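Local structure of collagen adhesin (Enterococcus faecalis, 2OKM) at residues V10-G15 / Q19-L24; N86-R91 / V104-T109; D125-L130 / A135-N140. The protein probably binds collagen as a cell-wall-anchored surface adhesin, of which this chain is the N2 collagen-binding subdomain. One frame throughout, in Å; residues are numbered along the deposited sequence.

Contact 1. Residues V10-G15 / Q19-L24; sequences VGDLAG and QVRWFL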
loop_
_atom_site.group_PDB
_atom_site.type_symbol
_atom_site.label_atom_id
_atom_site.label_comp_id
_atom_site.label_asym_id
_atom_site.label_seq_id
_atom_site.Cartn_x
_atom_site.Cartn_y
_atom_site.Cartn_z
ATOM N N VAL A 10 -1.653 6.072 -4.780
ATOM C CA VAL A 10 -1.639 6.575 -6.150
ATOM C C VAL A 10 -1.037 5.520 -7.060
ATOM O O VAL A 10 -0.473 4.528 -6.603
ATOM C CB VAL A 10 -0.796 7.864 -6.294
ATOM C CG1 VAL A 10 -1.475 9.007 -5.574
ATOM C CG2 VAL A 10 0.609 7.635 -5.737
ATOM N N GLY A 11 -1.161 5.739 -8.359
ATOM C CA GLY A 11 -0.598 4.807 -9.311
ATOM C C GLY A 11 -0.286 5.518 -10.610
ATOM O O GLY A 11 -0.649 6.683 -10.791
ATOM N N ASP A 12 0.409 4.824 -11.503
ATOM C CA ASP A 12 0.734 5.382 -12.806
ATOM C C ASP A 12 0.944 4.257 -13.808
ATOM O O ASP A 12 0.931 3.079 -13.443
ATOM C CB ASP A 12 1.976 6.288 -12.738
ATOM C CG ASP A 12 3.236 5.548 -12.334
ATOM O OD1 ASP A 12 3.504 4.463 -12.889
ATOM O OD2 ASP A 12 3.976 6.068 -11.467
ATOM N N LEU A 13 1.118 4.626 -15.071
ATOM C CA LEU A 13 1.328 3.651 -16.135
ATOM C C LEU A 13 2.753 3.745 -16.686
ATOM O O LEU A 13 2.985 3.557 -17.881
ATOM C CB LEU A 13 0.321 3.892 -17.265
ATOM C CG LEU A 13 -1.155 3.961 -16.862
ATOM C CD1 LEU A 13 -1.997 4.259 -18.088
ATOM C CD2 LEU A 13 -1.585 2.645 -16.224
ATOM N N ALA A 14 3.704 4.041 -15.807
ATOM C CA ALA A 14 5.104 4.160 -16.202
ATOM C C ALA A 14 5.795 2.804 -16.188
ATOM O O ALA A 14 5.357 1.885 -15.499
ATOM C CB ALA A 14 5.826 5.111 -15.261
ATOM N N GLY A 15 6.873 2.680 -16.956
ATOM C CA GLY A 15 7.613 1.431 -16.987
ATOM C C GLY A 15 7.126 0.352 -17.938
ATOM O O GLY A 15 7.135 0.531 -19.156
ATOM N N GLN A 19 0.808 -2.635 -17.781
ATOM C CA GLN A 19 0.855 -2.811 -16.336
ATOM C C GLN A 19 0.546 -1.498 -15.638
ATOM O O GLN A 19 0.833 -0.420 -16.160
ATOM C CB GLN A 19 2.235 -3.300 -15.867
ATOM C CG GLN A 19 2.423 -4.810 -15.898
ATOM C CD GLN A 19 3.688 -5.260 -15.182
ATOM O OE1 GLN A 19 3.904 -6.451 -14.971
ATOM N NE2 GLN A 19 4.529 -4.305 -14.806
ATOM N N VAL A 20 -0.061 -1.596 -14.462
ATOM C CA VAL A 20 -0.361 -0.418 -13.668
ATOM C C VAL A 20 0.558 -0.514 -12.459
ATOM O O VAL A 20 0.662 -1.575 -11.841
ATOM C CB VAL A 20 -1.822 -0.399 -13.167
ATOM C CG1 VAL A 20 -2.044 0.817 -12.282
ATOM C CG2 VAL A 20 -2.781 -0.367 -14.348
ATOM N N ARG A 21 1.253 0.578 -12.149
ATOM C CA ARG A 21 2.134 0.603 -10.986
ATOM C C ARG A 21 1.362 1.281 -9.863
ATOM O O ARG A 21 0.875 2.400 -10.026
ATOM C CB ARG A 21 3.414 1.395 -11.270
ATOM C CG ARG A 21 4.241 0.898 -12.445
ATOM C CD ARG A 21 5.665 1.441 -12.341
ATOM N NE ARG A 21 5.685 2.886 -12.114
ATOM C CZ ARG A 21 6.729 3.553 -11.627
ATOM N NH1 ARG A 21 7.844 2.907 -11.312
ATOM N NH2 ARG A 21 6.659 4.866 -11.450
ATOM N N TRP A 22 1.238 0.598 -8.730
ATOM C CA TRP A 22 0.511 1.142 -7.590
ATOM C C TRP A 22 1.445 1.442 -6.428
ATOM O O TRP A 22 2.506 0.827 -6.292
ATOM C CB TRP A 22 -0.582 0.164 -7.132
ATOM C CG TRP A 22 -1.760 0.068 -8.069
ATOM C CD1 TRP A 22 -2.060 -0.969 -8.911
ATOM C CD2 TRP A 22 -2.785 1.051 -8.265
ATOM N NE1 TRP A 22 -3.208 -0.691 -9.614
ATOM C CE2 TRP A 22 -3.677 0.543 -9.236
ATOM C CE3 TRP A 22 -3.043 2.313 -7.706
ATOM C CZ2 TRP A 22 -4.803 1.254 -9.673
ATOM C CZ3 TRP A 22 -4.166 3.024 -8.140
ATOM C CH2 TRP A 22 -5.033 2.487 -9.111
ATOM N N PHE A 23 1.048 2.405 -5.602
ATOM C CA PHE A 23 1.849 2.799 -4.450
ATOM C C PHE A 23 0.987 3.016 -3.215
ATOM O O PHE A 23 0.003 3.761 -3.258
ATOM C CB PHE A 23 2.591 4.114 -4.730
ATOM C CG PHE A 23 3.445 4.097 -5.972
ATOM C CD1 PHE A 23 2.871 4.206 -7.233
ATOM C CD2 PHE A 23 4.830 4.002 -5.874
ATOM C CE1 PHE A 23 3.664 4.220 -8.384
ATOM C CE2 PHE A 23 5.634 4.017 -7.019
ATOM C CZ PHE A 23 5.047 4.127 -8.273
ATOM N N LEU A 24 1.356 2.361 -2.118
ATOM C CA LEU A 24 0.657 2.537 -0.852
ATOM C C LEU A 24 1.658 3.323 -0.012
ATOM O O LEU A 24 2.715 2.811 0.346
ATOM C CB LEU A 24 0.353 1.183 -0.206
ATOM C CG LEU A 24 -0.403 0.186 -1.092
ATOM C CD1 LEU A 24 -0.645 -1.079 -0.291
ATOM C CD2 LEU A 24 -1.729 0.773 -1.573
#
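Val10-Gly15 and Gln19-Leu24 meet as neighbouring arms of an antiparallel beta hairpin at the surface of the domain, with Val10 facing Phe23, Gly11 facing Trp22 and Asp12 facing Arg21. Two hydrogen-bonded pairs hold the ladder. Val10 N reaches Phe23 O, and Phe23 N returns to Val10 O at 2.8 Å; Asp12 and Arg21 repeat the exchange. Between them Gly11 and Trp22 form a non-hydrogen-bonded pair, where the strands draw in to 4.2 Å between the two CA atoms. Trp22 leaves the sheet on the inner side, and its CE3 lies 3.8 Å from Gly11 CA, the ring coming in obliquely beside the glycine. Its NE1 is bonded to Gln47 and its ring meets that of Tyr106, on the adjoining strand 101-110. Near the turn, Leu13 CD2 touches Val20 CG2 at 3.7 Å, and Phe120 packs on both residues. On the outer side, Arg21 approaches Asp12 side-on: NE binds OD1 at 2.8 Å, almost straight at 173°, while NH2 takes OD2 at 2.9 Å. Both oxygens use their syn lone pairs, and the carboxylate and guanidinium planes are only 25° apart. Asp12 has its CG between its own N and carbonyl carbon (chi1 63°), and OD1 also receives Ala14 N at 3.0 Å from above the carboxylate plane, an Asx turn. Phe23 completes the outer group, its edge set against a guanidinium face with CZ 3.6 Å above the plane of Arg21. Two donors on OD1 and one on OD2 would favour the ionised carboxylate, and since the same oxygen serves both the bidentate salt bridge and the Asx turn, the strand pairing and the start of the turn are tied to one side chain.

Contact 2. Residues N86-R91 / V104-T109; sequences NDFNLR and VRYTST. With SO4 (sulfate ion), chain C.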
loop_
_atom_site.group_PDB
_atom_site.type_symbol
_atom_site.label_atom_id
_atom_site.label_comp_id
_atom_site.label_asym_id
_atom_site.label_seq_id
_atom_site.Cartn_x
_atom_site.Cartn_y
_atom_site.Cartn_z
ATOM N N ASN A 86 -7.402 -10.616 -6.574
ATOM C CA ASN A 86 -7.178 -9.178 -6.703
ATOM C C ASN A 86 -7.430 -8.334 -5.452
ATOM O O ASN A 86 -7.308 -7.109 -5.490
ATOM C CB ASN A 86 -8.028 -8.647 -7.860
ATOM C CG ASN A 86 -7.670 -9.297 -9.184
ATOM O OD1 ASN A 86 -8.507 -9.928 -9.835
ATOM N ND2 ASN A 86 -6.417 -9.146 -9.590
ATOM N N ASP A 87 -7.790 -8.984 -4.351
ATOM C CA ASP A 87 -8.039 -8.281 -3.098
ATOM C C ASP A 87 -7.035 -8.774 -2.062
ATOM O O ASP A 87 -6.721 -9.961 -2.010
ATOM C CB ASP A 87 -9.453 -8.567 -2.583
ATOM C CG ASP A 87 -10.537 -8.005 -3.481
ATOM O OD1 ASP A 87 -11.718 -8.334 -3.242
ATOM O OD2 ASP A 87 -10.222 -7.236 -4.410
ATOM N N PHE A 88 -6.531 -7.867 -1.235
ATOM C CA PHE A 88 -5.575 -8.266 -0.213
ATOM C C PHE A 88 -5.707 -7.408 1.028
ATOM O O PHE A 88 -6.157 -6.267 0.962
ATOM C CB PHE A 88 -4.136 -8.187 -0.752
ATOM C CG PHE A 88 -3.679 -6.791 -1.101
ATOM C CD1 PHE A 88 -3.097 -5.969 -0.138
ATOM C CD2 PHE A 88 -3.818 -6.305 -2.400
ATOM C CE1 PHE A 88 -2.664 -4.680 -0.463
ATOM C CE2 PHE A 88 -3.389 -5.016 -2.736
ATOM C CZ PHE A 88 -2.808 -4.205 -1.764
ATOM N N ASN A 89 -5.352 -7.985 2.169
ATOM C CA ASN A 89 -5.370 -7.250 3.421
ATOM C C ASN A 89 -3.909 -7.180 3.835
ATOM O O ASN A 89 -3.214 -8.196 3.862
ATOM C CB ASN A 89 -6.188 -7.978 4.491
ATOM C CG ASN A 89 -7.658 -8.067 4.139
ATOM O OD1 ASN A 89 -8.212 -7.165 3.512
ATOM N ND2 ASN A 89 -8.304 -9.150 4.559
ATOM N N LEU A 90 -3.439 -5.978 4.139
ATOM C CA LEU A 90 -2.053 -5.793 4.538
ATOM C C LEU A 90 -1.981 -5.122 5.902
ATOM O O LEU A 90 -2.570 -4.061 6.116
ATOM C CB LEU A 90 -1.323 -4.945 3.491
ATOM C CG LEU A 90 0.146 -4.584 3.741
ATOM C CD1 LEU A 90 0.977 -5.843 3.912
ATOM C CD2 LEU A 90 0.661 -3.758 2.567
ATOM N N ARG A 91 -1.260 -5.752 6.823
ATOM C CA ARG A 91 -1.109 -5.224 8.172
ATOM C C ARG A 91 0.349 -4.928 8.503
ATOM O O ARG A 91 1.243 -5.687 8.135
ATOM C CB ARG A 91 -1.658 -6.234 9.176
ATOM C CG ARG A 91 -1.386 -5.887 10.620
ATOM C CD ARG A 91 -2.034 -6.915 11.533
ATOM N NE ARG A 91 -3.474 -7.070 11.320
ATOM C CZ ARG A 91 -4.407 -6.573 12.125
ATOM N NH1 ARG A 91 -4.045 -5.885 13.191
ATOM N NH2 ARG A 91 -5.700 -6.793 11.893
ATOM N N VAL A 104 4.820 0.995 -0.288
ATOM C CA VAL A 104 4.619 -0.339 -0.828
ATOM C C VAL A 104 4.375 -0.221 -2.315
ATOM O O VAL A 104 3.446 0.459 -2.746
ATOM C CB VAL A 104 3.400 -1.036 -0.176
ATOM C CG1 VAL A 104 3.328 -2.493 -0.622
ATOM C CG2 VAL A 104 3.503 -0.951 1.340
ATOM N N ARG A 105 5.225 -0.876 -3.092
ATOM C CA ARG A 105 5.101 -0.860 -4.538
ATOM C C ARG A 105 4.666 -2.231 -5.031
ATOM O O ARG A 105 5.180 -3.250 -4.582
ATOM C CB ARG A 105 6.444 -0.510 -5.192
ATOM C CG ARG A 105 6.913 0.933 -5.002
ATOM C CD ARG A 105 8.262 1.143 -5.685
ATOM N NE ARG A 105 8.667 2.550 -5.715
ATOM C CZ ARG A 105 9.136 3.225 -4.669
ATOM N NH1 ARG A 105 9.274 2.632 -3.492
ATOM N NH2 ARG A 105 9.462 4.506 -4.802
ATOM N N TYR A 106 3.701 -2.251 -5.942
ATOM C CA TYR A 106 3.253 -3.497 -6.544
ATOM C C TYR A 106 2.606 -3.159 -7.870
ATOM O O TYR A 106 2.222 -2.013 -8.110
ATOM C CB TYR A 106 2.277 -4.254 -5.627
ATOM C CG TYR A 106 0.930 -3.599 -5.419
ATOM C CD1 TYR A 106 -0.139 -3.854 -6.283
ATOM C CD2 TYR A 106 0.718 -2.734 -4.343
ATOM C CE1 TYR A 106 -1.385 -3.266 -6.077
ATOM C CE2 TYR A 106 -0.522 -2.139 -4.129
ATOM C CZ TYR A 106 -1.569 -2.409 -4.998
ATOM O OH TYR A 106 -2.795 -1.823 -4.791
ATOM N N THR A 107 2.494 -4.153 -8.741
ATOM C CA THR A 107 1.893 -3.921 -10.041
ATOM C C THR A 107 0.723 -4.840 -10.291
ATOM O O THR A 107 0.524 -5.834 -9.594
ATOM C CB THR A 107 2.897 -4.161 -11.182
ATOM O OG1 THR A 107 3.465 -5.470 -11.048
ATOM C CG2 THR A 107 4.000 -3.119 -11.155
ATOM N N SER A 108 -0.061 -4.476 -11.292
ATOM C CA SER A 108 -1.182 -5.283 -11.715
ATOM C C SER A 108 -1.083 -5.312 -13.220
ATOM O O SER A 108 -0.649 -4.341 -13.839
ATOM C CB SER A 108 -2.504 -4.667 -11.275
ATOM O OG SER A 108 -2.649 -4.809 -9.877
ATOM N N THR A 109 -1.448 -6.445 -13.801
ATOM C CA THR A 109 -1.416 -6.596 -15.244
ATOM C C THR A 109 -2.739 -6.086 -15.794
ATOM O O THR A 109 -3.800 -6.377 -15.240
ATOM C CB THR A 109 -1.240 -8.077 -15.639
ATOM O OG1 THR A 109 0.028 -8.548 -15.165
ATOM C CG2 THR A 109 -1.311 -8.240 -17.151
HETATM S S SO4 C . -11.364 -10.977 -7.610
HETATM O O1 SO4 C . -11.230 -9.979 -8.693
HETATM O O2 SO4 C . -11.692 -10.292 -6.344
HETATM O O3 SO4 C . -12.460 -11.908 -7.949
HETATM O O4 SO4 C . -10.096 -11.724 -7.471
#
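Phe88 turns the CE2-CZ edge of its ring onto one face of Tyr106, a T-shaped pair with centroids 5.4 Å apart and planes at 84°. The approach falls toward the phenol end: Phe88 CE2 is 3.8 Å from Tyr106 OH, which sits at the Phe88 edge and in the plane of that ring, and Phe88 CZ is 3.9 Å from Tyr106 CE2. Trp22 approaches Tyr106 from the other side, offset from the ring. Phe54 widens the aromatic cluster, stacking with Tyr106 and meeting Phe88 edge-to-face. Both rings start from the same first torsion, with CG between backbone N and carbonyl carbon (chi1 65° for Phe88 and 68° for Tyr106), and they come at each other from opposite directions. Beside them Leu90 and Val104 reach tip to tip, Leu90 CD2 standing 4.2 Å from Val104 CG2. The backbones are far apart, 11.9 Å between the CA atoms of Phe88 and Tyr106, because the two segments belong to different sheets: 87-92 to the five-stranded antiparallel sheet and 101-110 to the other. This is the interior of a beta sandwich, consistent with the variant immunoglobulin-like fold of Gram-positive adhesins, and no hydrogen bond links the segments. Tyr106 nevertheless keeps a polar end in this buried setting, its OH being hydrogen-bonded to NZ of Lys9. Ser108, two residues further along the strand and also directed inward, is bonded through OG to Gln43. Just before strand 87-92 a sulfate ion, probably from the crystallisation liquor, accepts a weak hydrogen bond at 3.0 Å from Asn86 N to its O4, and is also held by Thr84 OG1.

Contact 3. Residues D125-L130 / A135-N140; sequences DINYQL and ATNEKN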
loop_
_atom_site.group_PDB
_atom_site.type_symbol
_atom_site.label_atom_id
_atom_site.label_comp_id
_atom_site.label_asym_id
_atom_site.label_seq_id
_atom_site.Cartn_x
_atom_site.Cartn_y
_atom_site.Cartn_z
ATOM N N ASP A 125 -9.598 0.480 2.620
ATOM C CA ASP A 125 -10.203 0.806 3.905
ATOM C C ASP A 125 -9.023 0.624 4.847
ATOM O O ASP A 125 -8.462 -0.461 4.937
ATOM C CB ASP A 125 -11.306 -0.182 4.258
ATOM C CG ASP A 125 -11.905 0.076 5.632
ATOM O OD1 ASP A 125 -12.314 -0.911 6.290
ATOM O OD2 ASP A 125 -11.992 1.256 6.051
ATOM N N ILE A 126 -8.621 1.690 5.525
ATOM C CA ILE A 126 -7.485 1.579 6.429
ATOM C C ILE A 126 -7.854 1.981 7.846
ATOM O O ILE A 126 -8.583 2.944 8.059
ATOM C CB ILE A 126 -6.291 2.441 5.947
ATOM C CG1 ILE A 126 -5.083 2.210 6.858
ATOM C CG2 ILE A 126 -6.675 3.913 5.927
ATOM C CD1 ILE A 126 -3.838 2.958 6.415
ATOM N N ASN A 127 -7.356 1.209 8.807
ATOM C CA ASN A 127 -7.585 1.455 10.227
ATOM C C ASN A 127 -6.235 1.706 10.887
ATOM O O ASN A 127 -5.284 0.961 10.657
ATOM C CB ASN A 127 -8.243 0.233 10.879
ATOM C CG ASN A 127 -9.720 0.118 10.552
ATOM O OD1 ASN A 127 -10.533 0.929 11.006
ATOM N ND2 ASN A 127 -10.077 -0.888 9.758
ATOM N N TYR A 128 -6.150 2.761 11.689
ATOM C CA TYR A 128 -4.911 3.084 12.389
ATOM C C TYR A 128 -5.201 4.014 13.564
ATOM O O TYR A 128 -6.297 4.560 13.671
ATOM C CB TYR A 128 -3.905 3.732 11.426
ATOM C CG TYR A 128 -4.314 5.082 10.874
ATOM C CD1 TYR A 128 -4.009 6.260 11.555
ATOM C CD2 TYR A 128 -4.982 5.182 9.654
ATOM C CE1 TYR A 128 -4.355 7.506 11.027
ATOM C CE2 TYR A 128 -5.334 6.419 9.120
ATOM C CZ TYR A 128 -5.015 7.576 9.810
ATOM O OH TYR A 128 -5.348 8.800 9.275
ATOM N N GLN A 129 -4.225 4.183 14.451
ATOM C CA GLN A 129 -4.408 5.057 15.604
ATOM C C GLN A 129 -3.100 5.739 15.981
ATOM O O GLN A 129 -2.071 5.084 16.138
ATOM C CB GLN A 129 -4.948 4.264 16.800
ATOM C CG GLN A 129 -5.301 5.132 18.005
ATOM C CD GLN A 129 -6.054 4.375 19.086
ATOM O OE1 GLN A 129 -6.426 4.946 20.111
ATOM N NE2 GLN A 129 -6.283 3.086 18.861
ATOM N N LEU A 130 -3.154 7.058 16.124
ATOM C CA LEU A 130 -1.979 7.842 16.481
ATOM C C LEU A 130 -1.977 8.185 17.965
ATOM O O LEU A 130 -2.952 7.930 18.675
ATOM C CB LEU A 130 -1.942 9.135 15.664
ATOM C CG LEU A 130 -2.045 8.980 14.144
ATOM C CD1 LEU A 130 -1.911 10.346 13.489
ATOM C CD2 LEU A 130 -0.963 8.038 13.642
ATOM N N ALA A 135 -8.932 6.015 17.484
ATOM C CA ALA A 135 -8.680 5.255 16.265
ATOM C C ALA A 135 -9.284 5.938 15.041
ATOM O O ALA A 135 -10.326 6.593 15.126
ATOM C CB ALA A 135 -9.235 3.848 16.407
ATOM N N THR A 136 -8.618 5.773 13.903
ATOM C CA THR A 136 -9.065 6.362 12.647
ATOM C C THR A 136 -9.402 5.279 11.624
ATOM O O THR A 136 -8.741 4.246 11.560
ATOM C CB THR A 136 -7.970 7.265 12.033
ATOM O OG1 THR A 136 -7.659 8.331 12.937
ATOM C CG2 THR A 136 -8.436 7.845 10.703
ATOM N N ASN A 137 -10.444 5.520 10.837
ATOM C CA ASN A 137 -10.837 4.595 9.782
ATOM C C ASN A 137 -11.148 5.426 8.549
ATOM O O ASN A 137 -12.060 6.256 8.559
ATOM C CB ASN A 137 -12.063 3.769 10.179
ATOM C CG ASN A 137 -12.580 2.917 9.032
ATOM O OD1 ASN A 137 -13.178 3.431 8.087
ATOM N ND2 ASN A 137 -12.335 1.615 9.101
ATOM N N GLU A 138 -10.374 5.206 7.494
ATOM C CA GLU A 138 -10.541 5.938 6.247
ATOM C C GLU A 138 -10.800 4.999 5.088
ATOM O O GLU A 138 -10.264 3.894 5.039
ATOM C CB GLU A 138 -9.281 6.742 5.932
ATOM C CG GLU A 138 -9.001 7.888 6.865
ATOM C CD GLU A 138 -7.647 8.510 6.601
ATOM O OE1 GLU A 138 -7.395 9.623 7.107
ATOM O OE2 GLU A 138 -6.826 7.881 5.894
ATOM N N LYS A 139 -11.616 5.460 4.148
ATOM C CA LYS A 139 -11.937 4.688 2.958
ATOM C C LYS A 139 -11.832 5.626 1.768
ATOM O O LYS A 139 -12.209 6.794 1.859
ATOM C CB LYS A 139 -13.363 4.138 3.034
ATOM C CG LYS A 139 -13.641 3.258 4.236
ATOM C CD LYS A 139 -15.110 2.875 4.293
ATOM C CE LYS A 139 -15.424 2.074 5.545
ATOM N NZ LYS A 139 -16.877 1.769 5.646
ATOM N N ASN A 140 -11.304 5.127 0.659
ATOM C CA ASN A 140 -11.198 5.949 -0.534
ATOM C C ASN A 140 -10.865 5.105 -1.749
ATOM O O ASN A 140 -10.545 3.924 -1.631
ATOM C CB ASN A 140 -10.139 7.039 -0.351
ATOM C CG ASN A 140 -10.607 8.391 -0.862
ATOM O OD1 ASN A 140 -11.106 8.506 -1.980
ATOM N ND2 ASN A 140 -10.444 9.422 -0.041
HETATM O O HOH W 1 -9.726 2.324 13.405
HETATM O O HOH W 2 -5.662 8.134 15.209
#
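Thr136 and Tyr128 run alongside each other in the same direction, with the threonine spread over one face of the phenol ring. Thr136 CB is 3.8 Å from the centroid of the Tyr128 ring and 17° off its normal, a CH-pi contact, and Thr136 CG2 continues to 3.5 Å from Tyr128 CZ. Glu138 comes to the ring from its edge: OE2 lies in the ring plane, with the carboxylate turned 85° to it, and Tyr128 OH is 3.1 Å from Glu138 OE1. Phe6 stacks on Tyr128 as well. Tyr128, Thr136 and Glu138 share one side of an antiparallel hairpin formed by strands 119-128 and 136-145, the second an outermost strand of the five-stranded sheet; Ile126 with Glu138 and Tyr128 with Thr136 are its hydrogen-bonded pairs here. On the other side Asn137 lies nearly perpendicular to Asp125. With CG trans to its backbone N (chi1 173°), Asn137 swings ND2 between two acceptors: Asn127 OD1 at 2.7 Å, met from above the carbonyl plane, and Asp125 OD2 at 3.1 Å, a weak bond. A water donates to both Asn127 OD1 and Thr136 O. Lys139 runs alongside Asp125, its CG 3.2 Å from Asp125 OD2.

Overall arrangement
Contact 2 is the buried one, with its centre about 7 Å from that of the chain; contacts 1 and 3 are hairpins at the surface, on opposite sides of it. Contact 2 joins the sheets through side chains alone, aromatic and aliphatic, whereas the hairpins pair backbones and carry charged or amide groups on their outward sides. Contact 1 adjoins contact 2 directly: strands 19-26 and 101-110 are neighbours, and Trp22 N probably bonds to Tyr106 O at 2.9 Å. Contact 3 shares the five-stranded sheet with 86-91 but touches neither contact. The polar chemistry differs too: a bidentate salt bridge in contact 1, an amide bonded to a neighbouring amide and weakly to a carboxylate in contact 3.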